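Local coordinates for protein heavy metal cation tricomponent efflux pump ZneA(CzcA-like) (PDB 4K0J) that exports zinc ions in exchange for protons, as the inner-membrane antiporter of a tricomponent heavy-metal efflux system of the RND superfamily, at residues C[137-142]-C[319-324]; C[552-557]-C[649-654]; C[579-584]-C[636-641]; C[588-593]-C[611-616]. All coordinates share one frame; numbering follows the deposited sequence.

Interaction 1. Residues C[137-142]-C[319-324]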
loop_
_atom_site.group_PDB
_atom_site.type_symbol
_atom_site.label_atom_id
_atom_site.label_comp_id
_atom_site.label_asym_id
_atom_site.label_seq_id
_atom_site.Cartn_x
_atom_site.Cartn_y
_atom_site.Cartn_z
ATOM N N ILE C 137 -8.543 22.981 12.303
ATOM C CA ILE C 137 -9.644 22.806 13.243
ATOM C C ILE C 137 -9.565 23.629 14.523
ATOM O O ILE C 137 -10.547 23.726 15.258
ATOM C CB ILE C 137 -9.825 21.324 13.615
ATOM C CG1 ILE C 137 -8.515 20.743 14.148
ATOM C CG2 ILE C 137 -10.307 20.523 12.413
ATOM C CD1 ILE C 137 -8.634 19.284 14.552
ATOM N N TYR C 138 -8.413 24.230 14.792
ATOM C CA TYR C 138 -8.239 24.959 16.044
ATOM C C TYR C 138 -7.270 26.123 15.894
ATOM O O TYR C 138 -6.058 25.958 16.026
ATOM C CB TYR C 138 -7.764 24.002 17.133
ATOM C CG TYR C 138 -7.636 24.610 18.513
ATOM C CD1 TYR C 138 -6.403 25.022 18.999
ATOM C CD2 TYR C 138 -8.742 24.747 19.338
ATOM C CE1 TYR C 138 -6.276 25.566 20.265
ATOM C CE2 TYR C 138 -8.625 25.285 20.607
ATOM C CZ TYR C 138 -7.390 25.694 21.065
ATOM O OH TYR C 138 -7.272 26.231 22.328
ATOM N N ARG C 139 -7.816 27.301 15.612
ATOM C CA ARG C 139 -7.013 28.514 15.481
ATOM C C ARG C 139 -6.875 29.202 16.828
ATOM O O ARG C 139 -7.843 29.300 17.576
ATOM C CB ARG C 139 -7.643 29.458 14.461
ATOM C CG ARG C 139 -7.518 28.961 13.036
ATOM C CD ARG C 139 -8.266 29.838 12.060
ATOM N NE ARG C 139 -8.031 29.408 10.686
ATOM C CZ ARG C 139 -7.038 29.859 9.925
ATOM N NH1 ARG C 139 -6.194 30.761 10.410
ATOM N NH2 ARG C 139 -6.893 29.411 8.681
ATOM N N TYR C 140 -5.670 29.660 17.146
ATOM C CA TYR C 140 -5.417 30.237 18.461
ATOM C C TYR C 140 -4.344 31.308 18.403
ATOM O O TYR C 140 -3.660 31.468 17.396
ATOM C CB TYR C 140 -4.992 29.155 19.461
ATOM C CG TYR C 140 -3.568 28.690 19.263
ATOM C CD1 TYR C 140 -2.521 29.264 19.974
ATOM C CD2 TYR C 140 -3.270 27.696 18.355
ATOM C CE1 TYR C 140 -1.218 28.854 19.792
ATOM C CE2 TYR C 140 -1.968 27.274 18.167
ATOM C CZ TYR C 140 -0.947 27.859 18.885
ATOM O OH TYR C 140 0.349 27.441 18.689
ATOM N N THR C 141 -4.190 32.016 19.515
ATOM C CA THR C 141 -3.181 33.052 19.646
ATOM C C THR C 141 -2.638 33.019 21.065
ATOM O O THR C 141 -3.378 32.744 22.017
ATOM C CB THR C 141 -3.766 34.442 19.319
ATOM O OG1 THR C 141 -4.148 34.479 17.939
ATOM C CG2 THR C 141 -2.754 35.535 19.566
ATOM N N LEU C 142 -1.335 33.248 21.193
ATOM C CA LEU C 142 -0.703 33.423 22.488
ATOM C C LEU C 142 -1.007 34.822 23.026
ATOM O O LEU C 142 -0.513 35.813 22.487
ATOM C CB LEU C 142 0.817 33.247 22.367
ATOM C CG LEU C 142 1.459 31.861 22.523
ATOM C CD1 LEU C 142 1.041 31.218 23.834
ATOM C CD2 LEU C 142 1.127 30.958 21.354
ATOM N N PRO C 319 -8.048 30.164 21.869
ATOM C CA PRO C 319 -8.576 29.920 20.525
ATOM C C PRO C 319 -9.562 30.993 20.069
ATOM O O PRO C 319 -10.167 31.666 20.897
ATOM C CB PRO C 319 -9.301 28.583 20.683
ATOM C CG PRO C 319 -9.712 28.543 22.118
ATOM C CD PRO C 319 -8.638 29.264 22.878
ATOM N N TYR C 320 -9.710 31.147 18.758
ATOM C CA TYR C 320 -10.728 32.030 18.206
ATOM C C TYR C 320 -11.581 31.280 17.191
ATOM O O TYR C 320 -12.720 31.660 16.918
ATOM C CB TYR C 320 -10.126 33.322 17.622
ATOM C CG TYR C 320 -9.213 33.164 16.428
ATOM C CD1 TYR C 320 -9.727 32.987 15.151
ATOM C CD2 TYR C 320 -7.831 33.240 16.571
ATOM C CE1 TYR C 320 -8.894 32.860 14.051
ATOM C CE2 TYR C 320 -6.989 33.116 15.476
ATOM C CZ TYR C 320 -7.528 32.928 14.219
ATOM O OH TYR C 320 -6.704 32.803 13.125
ATOM N N ILE C 321 -11.020 30.212 16.636
ATOM C CA ILE C 321 -11.819 29.231 15.912
ATOM C C ILE C 321 -11.562 27.855 16.514
ATOM O O ILE C 321 -10.419 27.468 16.743
ATOM C CB ILE C 321 -11.544 29.224 14.388
ATOM C CG1 ILE C 321 -11.867 30.592 13.781
ATOM C CG2 ILE C 321 -12.385 28.156 13.700
ATOM C CD1 ILE C 321 -11.790 30.647 12.257
ATOM N N ASP C 322 -12.639 27.129 16.778
ATOM C CA ASP C 322 -12.550 25.829 17.416
ATOM C C ASP C 322 -13.656 24.934 16.868
ATOM O O ASP C 322 -14.824 25.094 17.226
ATOM C CB ASP C 322 -12.710 26.001 18.926
ATOM C CG ASP C 322 -12.322 24.766 19.701
ATOM O OD1 ASP C 322 -12.647 23.646 19.258
ATOM O OD2 ASP C 322 -11.686 24.922 20.763
ATOM N N ARG C 323 -13.280 23.988 16.011
ATOM C CA ARG C 323 -14.237 23.126 15.313
ATOM C C ARG C 323 -15.268 22.486 16.252
ATOM O O ARG C 323 -16.407 22.189 15.851
ATOM C CB ARG C 323 -13.486 22.052 14.525
ATOM C CG ARG C 323 -14.381 21.085 13.784
ATOM C CD ARG C 323 -14.876 21.655 12.479
ATOM N NE ARG C 323 -13.832 21.628 11.465
ATOM C CZ ARG C 323 -13.159 22.697 11.061
ATOM N NH1 ARG C 323 -12.217 22.574 10.135
ATOM N NH2 ARG C 323 -13.434 23.888 11.580
ATOM N N SER C 324 -14.866 22.296 17.505
ATOM C CA SER C 324 -15.753 21.751 18.523
ATOM C C SER C 324 -17.025 22.581 18.654
ATOM O O SER C 324 -18.104 22.024 18.824
ATOM C CB SER C 324 -15.040 21.667 19.872
ATOM O OG SER C 324 -13.800 20.993 19.746
#

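Interaction 2. Residues C[552-557]-C[649-654]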
loop_
_atom_site.group_PDB
_atom_site.type_symbol
_atom_site.label_atom_id
_atom_site.label_comp_id
_atom_site.label_asym_id
_atom_site.label_seq_id
_atom_site.Cartn_x
_atom_site.Cartn_y
_atom_site.Cartn_z
ATOM N N GLU C 552 -21.345 28.223 8.477
ATOM C CA GLU C 552 -20.363 27.814 9.467
ATOM C C GLU C 552 -20.402 28.818 10.622
ATOM O O GLU C 552 -21.238 29.723 10.640
ATOM C CB GLU C 552 -18.969 27.748 8.836
ATOM C CG GLU C 552 -18.928 26.992 7.511
ATOM C CD GLU C 552 -17.544 26.979 6.868
ATOM O OE1 GLU C 552 -16.605 27.599 7.413
ATOM O OE2 GLU C 552 -17.402 26.341 5.805
ATOM N N GLY C 553 -19.503 28.668 11.586
ATOM C CA GLY C 553 -19.500 29.552 12.736
ATOM C C GLY C 553 -19.081 30.984 12.440
ATOM O O GLY C 553 -19.395 31.897 13.205
ATOM N N SER C 554 -18.384 31.185 11.326
ATOM C CA SER C 554 -17.724 32.461 11.073
ATOM C C SER C 554 -17.774 32.910 9.618
ATOM O O SER C 554 -18.564 32.402 8.826
ATOM C CB SER C 554 -16.268 32.385 11.542
ATOM O OG SER C 554 -15.656 31.188 11.098
ATOM N N ILE C 555 -16.921 33.877 9.285
ATOM C CA ILE C 555 -16.808 34.403 7.924
ATOM C C ILE C 555 -15.343 34.626 7.541
ATOM O O ILE C 555 -14.602 35.257 8.283
ATOM C CB ILE C 555 -17.547 35.752 7.780
ATOM C CG1 ILE C 555 -19.052 35.574 7.979
ATOM C CG2 ILE C 555 -17.275 36.372 6.419
ATOM C CD1 ILE C 555 -19.829 36.852 7.813
ATOM N N TRP C 556 -14.930 34.121 6.380
ATOM C CA TRP C 556 -13.551 34.298 5.914
ATOM C C TRP C 556 -13.429 35.351 4.810
ATOM O O TRP C 556 -14.310 35.484 3.966
ATOM C CB TRP C 556 -12.976 32.974 5.422
ATOM C CG TRP C 556 -11.509 32.995 5.211
ATOM C CD1 TRP C 556 -10.850 33.277 4.050
ATOM C CD2 TRP C 556 -10.502 32.706 6.187
ATOM N NE1 TRP C 556 -9.489 33.189 4.244
ATOM C CE2 TRP C 556 -9.251 32.838 5.548
ATOM C CE3 TRP C 556 -10.534 32.349 7.539
ATOM C CZ2 TRP C 556 -8.046 32.627 6.214
ATOM C CZ3 TRP C 556 -9.335 32.143 8.199
ATOM C CH2 TRP C 556 -8.108 32.283 7.535
ATOM N N LEU C 557 -12.323 36.086 4.818
ATOM C CA LEU C 557 -12.111 37.172 3.870
ATOM C C LEU C 557 -10.822 37.010 3.062
ATOM O O LEU C 557 -9.767 36.694 3.606
ATOM C CB LEU C 557 -12.086 38.519 4.604
ATOM C CG LEU C 557 -13.378 39.285 4.913
ATOM C CD1 LEU C 557 -14.327 38.485 5.772
ATOM C CD2 LEU C 557 -13.047 40.590 5.603
ATOM N N SER C 649 -16.118 34.847 1.827
ATOM C CA SER C 649 -16.237 33.389 1.863
ATOM C C SER C 649 -16.327 32.869 3.297
ATOM O O SER C 649 -16.762 33.581 4.196
ATOM C CB SER C 649 -15.064 32.734 1.126
ATOM O OG SER C 649 -13.861 33.459 1.328
ATOM N N GLN C 650 -15.930 31.617 3.505
ATOM C CA GLN C 650 -15.958 31.012 4.836
ATOM C C GLN C 650 -14.691 30.192 5.075
ATOM O O GLN C 650 -14.070 29.726 4.127
ATOM C CB GLN C 650 -17.213 30.147 5.022
ATOM C CG GLN C 650 -18.508 30.904 4.831
ATOM C CD GLN C 650 -19.702 30.156 5.356
ATOM O OE1 GLN C 650 -20.042 30.262 6.534
ATOM N NE2 GLN C 650 -20.360 29.401 4.482
ATOM N N PRO C 651 -14.295 30.029 6.348
ATOM C CA PRO C 651 -13.016 29.382 6.658
ATOM C C PRO C 651 -12.844 27.952 6.133
ATOM O O PRO C 651 -11.745 27.614 5.709
ATOM C CB PRO C 651 -12.979 29.416 8.187
ATOM C CG PRO C 651 -13.774 30.616 8.536
ATOM C CD PRO C 651 -14.907 30.618 7.552
ATOM N N MET C 652 -13.884 27.128 6.153
ATOM C CA MET C 652 -13.738 25.760 5.660
ATOM C C MET C 652 -13.904 25.688 4.150
ATOM O O MET C 652 -13.083 25.095 3.453
ATOM C CB MET C 652 -14.751 24.818 6.312
ATOM C CG MET C 652 -14.537 24.537 7.787
ATOM S SD MET C 652 -15.815 23.421 8.408
ATOM C CE MET C 652 -15.021 21.835 8.193
ATOM N N ILE C 653 -14.977 26.298 3.654
ATOM C CA ILE C 653 -15.347 26.190 2.245
ATOM C C ILE C 653 -14.391 26.919 1.295
ATOM O O ILE C 653 -14.247 26.528 0.140
ATOM C CB ILE C 653 -16.807 26.651 2.004
ATOM C CG1 ILE C 653 -17.315 26.159 0.648
ATOM C CG2 ILE C 653 -16.931 28.160 2.125
ATOM C CD1 ILE C 653 -17.401 24.662 0.538
ATOM N N ASP C 654 -13.736 27.967 1.786
ATOM C CA ASP C 654 -12.782 28.728 0.981
ATOM C C ASP C 654 -11.646 27.832 0.492
ATOM O O ASP C 654 -11.205 27.928 -0.658
ATOM C CB ASP C 654 -12.211 29.885 1.800
ATOM C CG ASP C 654 -11.371 30.829 0.975
ATOM O OD1 ASP C 654 -11.940 31.767 0.383
ATOM O OD2 ASP C 654 -10.141 30.643 0.932
#

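Interaction 3. Residues C[579-584]-C[636-641]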
loop_
_atom_site.group_PDB
_atom_site.type_symbol
_atom_site.label_atom_id
_atom_site.label_comp_id
_atom_site.label_asym_id
_atom_site.label_seq_id
_atom_site.Cartn_x
_atom_site.Cartn_y
_atom_site.Cartn_z
ATOM N N ALA C 579 -10.324 47.450 12.352
ATOM C CA ALA C 579 -10.992 48.424 13.211
ATOM C C ALA C 579 -12.369 48.802 12.671
ATOM O O ALA C 579 -13.238 49.240 13.426
ATOM C CB ALA C 579 -10.134 49.658 13.386
ATOM N N ALA C 580 -12.563 48.642 11.363
ATOM C CA ALA C 580 -13.866 48.891 10.744
ATOM C C ALA C 580 -14.759 47.661 10.832
ATOM O O ALA C 580 -15.983 47.775 10.820
ATOM C CB ALA C 580 -13.701 49.307 9.300
ATOM N N THR C 581 -14.142 46.486 10.912
ATOM C CA THR C 581 -14.897 45.246 11.066
ATOM C C THR C 581 -15.473 45.134 12.476
ATOM O O THR C 581 -16.569 44.607 12.664
ATOM C CB THR C 581 -14.038 44.010 10.723
ATOM O OG1 THR C 581 -13.537 44.142 9.388
ATOM C CG2 THR C 581 -14.857 42.735 10.799
ATOM N N MET C 582 -14.746 45.656 13.462
ATOM C CA MET C 582 -15.221 45.652 14.846
ATOM C C MET C 582 -16.340 46.664 15.094
ATOM O O MET C 582 -16.917 46.704 16.183
ATOM C CB MET C 582 -14.074 45.910 15.822
ATOM C CG MET C 582 -12.954 44.899 15.736
ATOM S SD MET C 582 -11.827 44.980 17.138
ATOM C CE MET C 582 -12.848 44.286 18.434
ATOM N N GLU C 583 -16.655 47.471 14.086
ATOM C CA GLU C 583 -17.706 48.474 14.220
ATOM C C GLU C 583 -19.092 47.844 14.152
ATOM O O GLU C 583 -20.063 48.496 13.771
ATOM C CB GLU C 583 -17.557 49.577 13.167
ATOM C CG GLU C 583 -16.353 50.481 13.398
ATOM C CD GLU C 583 -16.223 51.570 12.352
ATOM O OE1 GLU C 583 -17.012 51.563 11.386
ATOM O OE2 GLU C 583 -15.329 52.433 12.493
ATOM N N PHE C 584 -19.176 46.575 14.534
ATOM C CA PHE C 584 -20.439 45.858 14.559
ATOM C C PHE C 584 -20.593 45.146 15.893
ATOM O O PHE C 584 -19.607 44.716 16.489
ATOM C CB PHE C 584 -20.504 44.852 13.413
ATOM C CG PHE C 584 -20.511 45.483 12.052
ATOM C CD1 PHE C 584 -21.663 46.060 11.551
ATOM C CD2 PHE C 584 -19.368 45.492 11.268
ATOM C CE1 PHE C 584 -21.674 46.643 10.295
ATOM C CE2 PHE C 584 -19.376 46.072 10.013
ATOM C CZ PHE C 584 -20.529 46.646 9.526
ATOM N N THR C 636 -20.571 46.822 2.101
ATOM C CA THR C 636 -20.767 48.248 1.920
ATOM C C THR C 636 -19.746 49.031 2.735
ATOM O O THR C 636 -19.140 49.977 2.230
ATOM C CB THR C 636 -22.195 48.684 2.305
ATOM O OG1 THR C 636 -22.682 47.846 3.359
ATOM C CG2 THR C 636 -23.125 48.571 1.107
ATOM N N ARG C 637 -19.552 48.632 3.989
ATOM C CA ARG C 637 -18.583 49.302 4.852
ATOM C C ARG C 637 -17.200 49.238 4.237
ATOM O O ARG C 637 -16.482 50.230 4.199
ATOM C CB ARG C 637 -18.553 48.671 6.242
ATOM C CG ARG C 637 -17.437 49.190 7.129
ATOM C CD ARG C 637 -17.671 50.621 7.579
ATOM N NE ARG C 637 -16.461 51.215 8.143
ATOM C CZ ARG C 637 -15.546 51.863 7.426
ATOM N NH1 ARG C 637 -15.704 52.008 6.117
ATOM N NH2 ARG C 637 -14.469 52.370 8.013
ATOM N N PHE C 638 -16.843 48.060 3.741
ATOM C CA PHE C 638 -15.521 47.822 3.172
ATOM C C PHE C 638 -15.328 48.600 1.874
ATOM O O PHE C 638 -14.196 48.883 1.475
ATOM C CB PHE C 638 -15.273 46.321 2.966
ATOM C CG PHE C 638 -15.154 45.543 4.250
ATOM C CD1 PHE C 638 -14.703 46.157 5.407
ATOM C CD2 PHE C 638 -15.499 44.198 4.305
ATOM C CE1 PHE C 638 -14.602 45.445 6.593
ATOM C CE2 PHE C 638 -15.398 43.483 5.488
ATOM C CZ PHE C 638 -14.949 44.107 6.629
ATOM N N ARG C 639 -16.431 48.959 1.223
ATOM C CA ARG C 639 -16.360 49.854 0.069
ATOM C C ARG C 639 -16.231 51.314 0.514
ATOM O O ARG C 639 -16.777 52.216 -0.118
ATOM C CB ARG C 639 -17.573 49.671 -0.853
ATOM C CG ARG C 639 -17.470 48.473 -1.792
ATOM C CD ARG C 639 -18.731 48.302 -2.630
ATOM N NE ARG C 639 -19.872 47.875 -1.825
ATOM C CZ ARG C 639 -20.295 46.617 -1.727
ATOM N NH1 ARG C 639 -19.680 45.646 -2.392
ATOM N NH2 ARG C 639 -21.342 46.327 -0.966
ATOM N N ASP C 640 -15.510 51.526 1.612
ATOM C CA ASP C 640 -15.250 52.858 2.150
ATOM C C ASP C 640 -13.900 52.880 2.871
ATOM O O ASP C 640 -13.508 53.886 3.461
ATOM C CB ASP C 640 -16.374 53.303 3.088
ATOM C CG ASP C 640 -17.648 53.656 2.343
ATOM O OD1 ASP C 640 -18.512 52.768 2.177
ATOM O OD2 ASP C 640 -17.782 54.821 1.914
ATOM N N LEU C 641 -13.204 51.749 2.825
ATOM C CA LEU C 641 -11.811 51.675 3.240
ATOM C C LEU C 641 -10.946 51.751 1.985
ATOM O O LEU C 641 -11.090 50.931 1.080
ATOM C CB LEU C 641 -11.546 50.361 3.978
ATOM C CG LEU C 641 -12.125 50.192 5.386
ATOM C CD1 LEU C 641 -12.239 48.727 5.725
ATOM C CD2 LEU C 641 -11.271 50.894 6.430
#

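Interaction 4. Residues C[588-593]-C[611-616]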
loop_
_atom_site.group_PDB
_atom_site.type_symbol
_atom_site.label_atom_id
_atom_site.label_comp_id
_atom_site.label_asym_id
_atom_site.label_seq_id
_atom_site.Cartn_x
_atom_site.Cartn_y
_atom_site.Cartn_z
ATOM N N GLU C 588 -17.265 38.868 17.379
ATOM C CA GLU C 588 -16.546 38.469 18.583
ATOM C C GLU C 588 -15.063 38.833 18.491
ATOM O O GLU C 588 -14.543 39.578 19.323
ATOM C CB GLU C 588 -16.715 36.963 18.811
ATOM C CG GLU C 588 -16.262 36.465 20.171
ATOM C CD GLU C 588 -16.673 35.026 20.421
ATOM O OE1 GLU C 588 -17.510 34.505 19.654
ATOM O OE2 GLU C 588 -16.156 34.417 21.383
ATOM N N HIS C 589 -14.391 38.301 17.475
ATOM C CA HIS C 589 -12.989 38.620 17.217
ATOM C C HIS C 589 -12.751 38.808 15.723
ATOM O O HIS C 589 -13.468 38.252 14.893
ATOM C CB HIS C 589 -12.073 37.505 17.726
ATOM C CG HIS C 589 -12.086 37.333 19.213
ATOM N ND1 HIS C 589 -11.298 38.085 20.057
ATOM C CD2 HIS C 589 -12.779 36.481 20.004
ATOM C CE1 HIS C 589 -11.513 37.710 21.306
ATOM N NE2 HIS C 589 -12.408 36.739 21.301
ATOM N N VAL C 590 -11.740 39.598 15.385
ATOM C CA VAL C 590 -11.336 39.768 13.994
ATOM C C VAL C 590 -9.824 39.597 13.884
ATOM O O VAL C 590 -9.056 40.273 14.575
ATOM C CB VAL C 590 -11.734 41.146 13.440
ATOM C CG1 VAL C 590 -11.405 41.230 11.961
ATOM C CG2 VAL C 590 -13.209 41.404 13.672
ATOM N N VAL C 591 -9.412 38.681 13.014
ATOM C CA VAL C 591 -8.009 38.331 12.852
ATOM C C VAL C 591 -7.562 38.566 11.416
ATOM O O VAL C 591 -8.208 38.111 10.479
ATOM C CB VAL C 591 -7.764 36.848 13.203
ATOM C CG1 VAL C 591 -6.428 36.383 12.658
ATOM C CG2 VAL C 591 -7.844 36.625 14.701
ATOM N N THR C 592 -6.455 39.275 11.242
ATOM C CA THR C 592 -5.887 39.464 9.914
ATOM C C THR C 592 -4.585 38.691 9.777
ATOM O O THR C 592 -3.772 38.647 10.706
ATOM C CB THR C 592 -5.600 40.956 9.603
ATOM O OG1 THR C 592 -4.533 41.433 10.434
ATOM C CG2 THR C 592 -6.842 41.810 9.825
ATOM N N GLN C 593 -4.398 38.079 8.612
ATOM C CA GLN C 593 -3.130 37.454 8.275
ATOM C C GLN C 593 -2.543 38.131 7.047
ATOM O O GLN C 593 -2.672 37.627 5.929
ATOM C CB GLN C 593 -3.325 35.975 7.979
ATOM C CG GLN C 593 -4.104 35.232 9.030
ATOM C CD GLN C 593 -4.394 33.816 8.610
ATOM O OE1 GLN C 593 -5.173 33.111 9.253
ATOM N NE2 GLN C 593 -3.774 33.387 7.515
ATOM N N THR C 611 -8.426 37.268 6.135
ATOM C CA THR C 611 -8.986 37.714 7.404
ATOM C C THR C 611 -9.979 36.698 7.964
ATOM O O THR C 611 -10.779 36.134 7.225
ATOM C CB THR C 611 -9.678 39.083 7.241
ATOM O OG1 THR C 611 -8.791 39.990 6.573
ATOM C CG2 THR C 611 -10.081 39.662 8.595
ATOM N N ALA C 612 -9.918 36.455 9.267
ATOM C CA ALA C 612 -10.916 35.617 9.917
ATOM C C ALA C 612 -11.854 36.472 10.768
ATOM O O ALA C 612 -11.414 37.228 11.637
ATOM C CB ALA C 612 -10.250 34.542 10.756
ATOM N N VAL C 613 -13.151 36.352 10.504
ATOM C CA VAL C 613 -14.165 37.122 11.216
ATOM C C VAL C 613 -15.082 36.227 12.033
ATOM O O VAL C 613 -15.948 35.544 11.485
ATOM C CB VAL C 613 -15.030 37.928 10.249
ATOM C CG1 VAL C 613 -16.057 38.736 11.019
ATOM C CG2 VAL C 613 -14.156 38.839 9.408
ATOM N N THR C 614 -14.887 36.236 13.346
ATOM C CA THR C 614 -15.681 35.411 14.245
ATOM C C THR C 614 -16.893 36.197 14.726
ATOM O O THR C 614 -16.817 37.409 14.919
ATOM C CB THR C 614 -14.858 34.949 15.464
ATOM O OG1 THR C 614 -14.672 36.049 16.364
ATOM C CG2 THR C 614 -13.499 34.424 15.026
ATOM N N LEU C 615 -18.008 35.503 14.922
ATOM C CA LEU C 615 -19.252 36.163 15.293
ATOM C C LEU C 615 -19.706 35.821 16.706
ATOM O O LEU C 615 -19.130 34.959 17.370
ATOM C CB LEU C 615 -20.362 35.796 14.305
ATOM C CG LEU C 615 -20.037 35.938 12.818
ATOM C CD1 LEU C 615 -21.245 35.560 11.966
ATOM C CD2 LEU C 615 -19.564 37.349 12.508
ATOM N N HIS C 616 -20.745 36.514 17.157
ATOM C CA HIS C 616 -21.432 36.161 18.389
ATOM C C HIS C 616 -22.486 35.109 18.070
ATOM O O HIS C 616 -22.886 34.971 16.913
ATOM C CB HIS C 616 -22.098 37.396 18.998
ATOM C CG HIS C 616 -21.146 38.307 19.706
ATOM N ND1 HIS C 616 -20.554 37.976 20.905
ATOM C CD2 HIS C 616 -20.685 39.539 19.385
ATOM C CE1 HIS C 616 -19.768 38.964 21.292
ATOM N NE2 HIS C 616 -19.830 39.925 20.387
#

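Interaction 1. Residues C[137-142]-C[319-324]
The carbonyl oxygen of Arg139 is held by two successive N-H groups of the opposing segment: Tyr320 N lies 2.9 Å from Arg139 O, while the bond from Ile321 N is longer and weak. Two residues facing one make a classic beta bulge, here in the antiparallel sheet of the porter subdomain that RND pumps call PN2, just where the chain leaves for the long helix 323-353. The pairing resumes past the bulge: Arg139 N donates to Ile321 O at 2.8 Å, and Arg323 N gives Ile137 O a nearly straight bond (2.8 Å, 171° at the hydrogen).

Arg139 and Ile321 send their side chains to the same face and lie side by side. Tyr320 is drawn in with them, its chi1 of 65° setting CG between the backbone N and the carbonyl carbon. Arg139 CB sits over the face of its ring, 3.8 Å from the centroid, in a CH-pi contact. Arg139 NH1 reaches Tyr320 OH in a weak bond, and Gln281 is that hydroxyl's stronger partner.

On the other face, Tyr138 CE2 packs on Pro319 CB at 3.4 Å. Asp322 comes to the edge of the same tyrosine ring with its carboxylate plane perpendicular to it. As N-cap of the helix, Asp322 accepts with OD1 from both Ser324 N, at 3.1 Å, and Ser324 OG.

Interaction 2. Residues C[552-557]-C[649-654]
At the border of the PC1 porter subdomain, strand 554-560 meets the outermost strand 645-649 in an antiparallel, hydrogen-bonded pair, Trp556 with Ser649. The two bonds have equal lengths but different approaches. Ser649 N comes to Trp556 O almost end-on to the carbonyl, at 2.9 Å, whereas Trp556 N stands above the carbonyl plane of Ser649 O, 51° out of it.

Beyond this pair the two segments diverge, and side chains make the contact. Glu552 and Gln650 reach toward each other tip to tip, with carboxylate and amide planes stacked at 26°. Gln650 OE1 accepts from Glu552 N at 3.1 Å, and its NE2 turns to Leu550 O. Glu552 OE1 takes Met652 N on its syn lone pair at 3.0 Å, while OE2 receives a weak bond from Ile653 N. The carboxylate thus collects N-H groups where the chain enters helix 653-660, a setting that would probably stabilise its negative charge.

Pro651 lies between Glu552 and the indole: its CD packs on Trp556 CB at 3.7 Å and its CG lies near Trp556 CE3. Within 649-654, Ser649 OG donates to Asp654 OD1, 2.7 Å away, while Asp654 OD2 binds Gln558.

Interaction 3. Residues C[579-584]-C[636-641]
Arg637 CB begins its side chain at the edge of the Phe584 ring, 4.3 Å from Phe584 CZ and near the ring plane. CG stands anti to the backbone N (chi1 172°), and a bend at chi2 of 71° then turns CD toward the carboxylate of Glu583. NE completes the approach. It donates to Glu583 OE1 at 3.3 Å, a weak hydrogen bond that is also a salt bridge. The two side chains meet at about a right angle, yet their flat ends are only 28° apart, and OE1 lies near the guanidinium plane, at its edge. Beyond NE the group passes the methyl of Ala580: CZ is 3.7 Å from Ala580 CB, and NH2 ends the chain at 3.4 Å from the same carbon.

Ala580 and Arg637 lie at the C-terminal ends of helices 567-581 and 627-638, with Glu583 and Phe584 in the loop that follows the first. These are the two helices of the beta-alpha-beta units of PC1, a porter subdomain with the ferredoxin-like strand order. Ala580 and Arg637 have the closest CA atoms, still 7.6 Å apart, so the contact is made by side chains. Ala580 CB also meets Leu641 CD1 at 3.9 Å, just past the end of the second helix. On the side nearer the sheet, Phe638 brings the edge of its ring to Thr581, with OG1 lying near the ring plane beside CZ and CE1. That hydroxyl is bonded to Leu577 O within its own helix. Phe638 itself packs on Leu577 of the first helix and on Val646 and Phe648 of strand 645-649.

Interaction 4. Residues C[588-593]-C[611-616]
Glu588 opens the pairing with a weak bond from its N to Thr614 O, and its CA lies over one face of the His616 ring, a poorly ordered group. At His589 a side chain joins the backbone bonds. Thr614 has OG1 between its own backbone N and carbonyl carbon (chi1 74°), which turns the hydroxyl toward His589 N; the modelled bond is implausibly short, so its length is doubtful. Thr614 N answers His589 O at 2.9 Å. The imidazole is occupied by Asp274, which takes ND1.

From here the strands form a regular antiparallel ladder, 173° between their directions, in the PC1 subdomain. Val590 faces Val613 in a non-hydrogen-bonded pair, and its CG1 reaches diagonally to Thr611 CG2 at 3.9 Å. Val591 and Ala612 form the hydrogen-bonded pair: Val591 N to Ala612 O is 2.8 Å and almost straight at 171°, and Ala612 N to Val591 O is 2.7 Å. Their CB atoms stand 4.2 Å apart on the other face. Thr592 then lies alongside Thr611, methyl beside methyl, with CG2 atoms 4.1 Å apart.

In the sheet this pair is flanked by strand 269-272 next to 587-595 and by strand 554-560 next to 608-615. Val590 and Thr611 pack on helix 567-581, while Val591 and Ala612 meet Tyr320.

In the fold
Following the chain, interaction 1 closes first, tying strand 135-143 to the chain entering helix 323-353 and completing its loop before the others open. Interaction 2 then opens in PC1 and encloses the rest: interaction 3 lies within its loop, and interaction 4 within that of interaction 3, so the three are concentric and none cross. Interactions 2 and 4 share a sheet through neighbouring strands 554-560 and 608-615, while interaction 3 joins the helices packed on it, touching interaction 2 through Leu557 and Phe638. Interaction 1 meets this sheet from PN2, where Arg139 lies against Trp556 and Gln593.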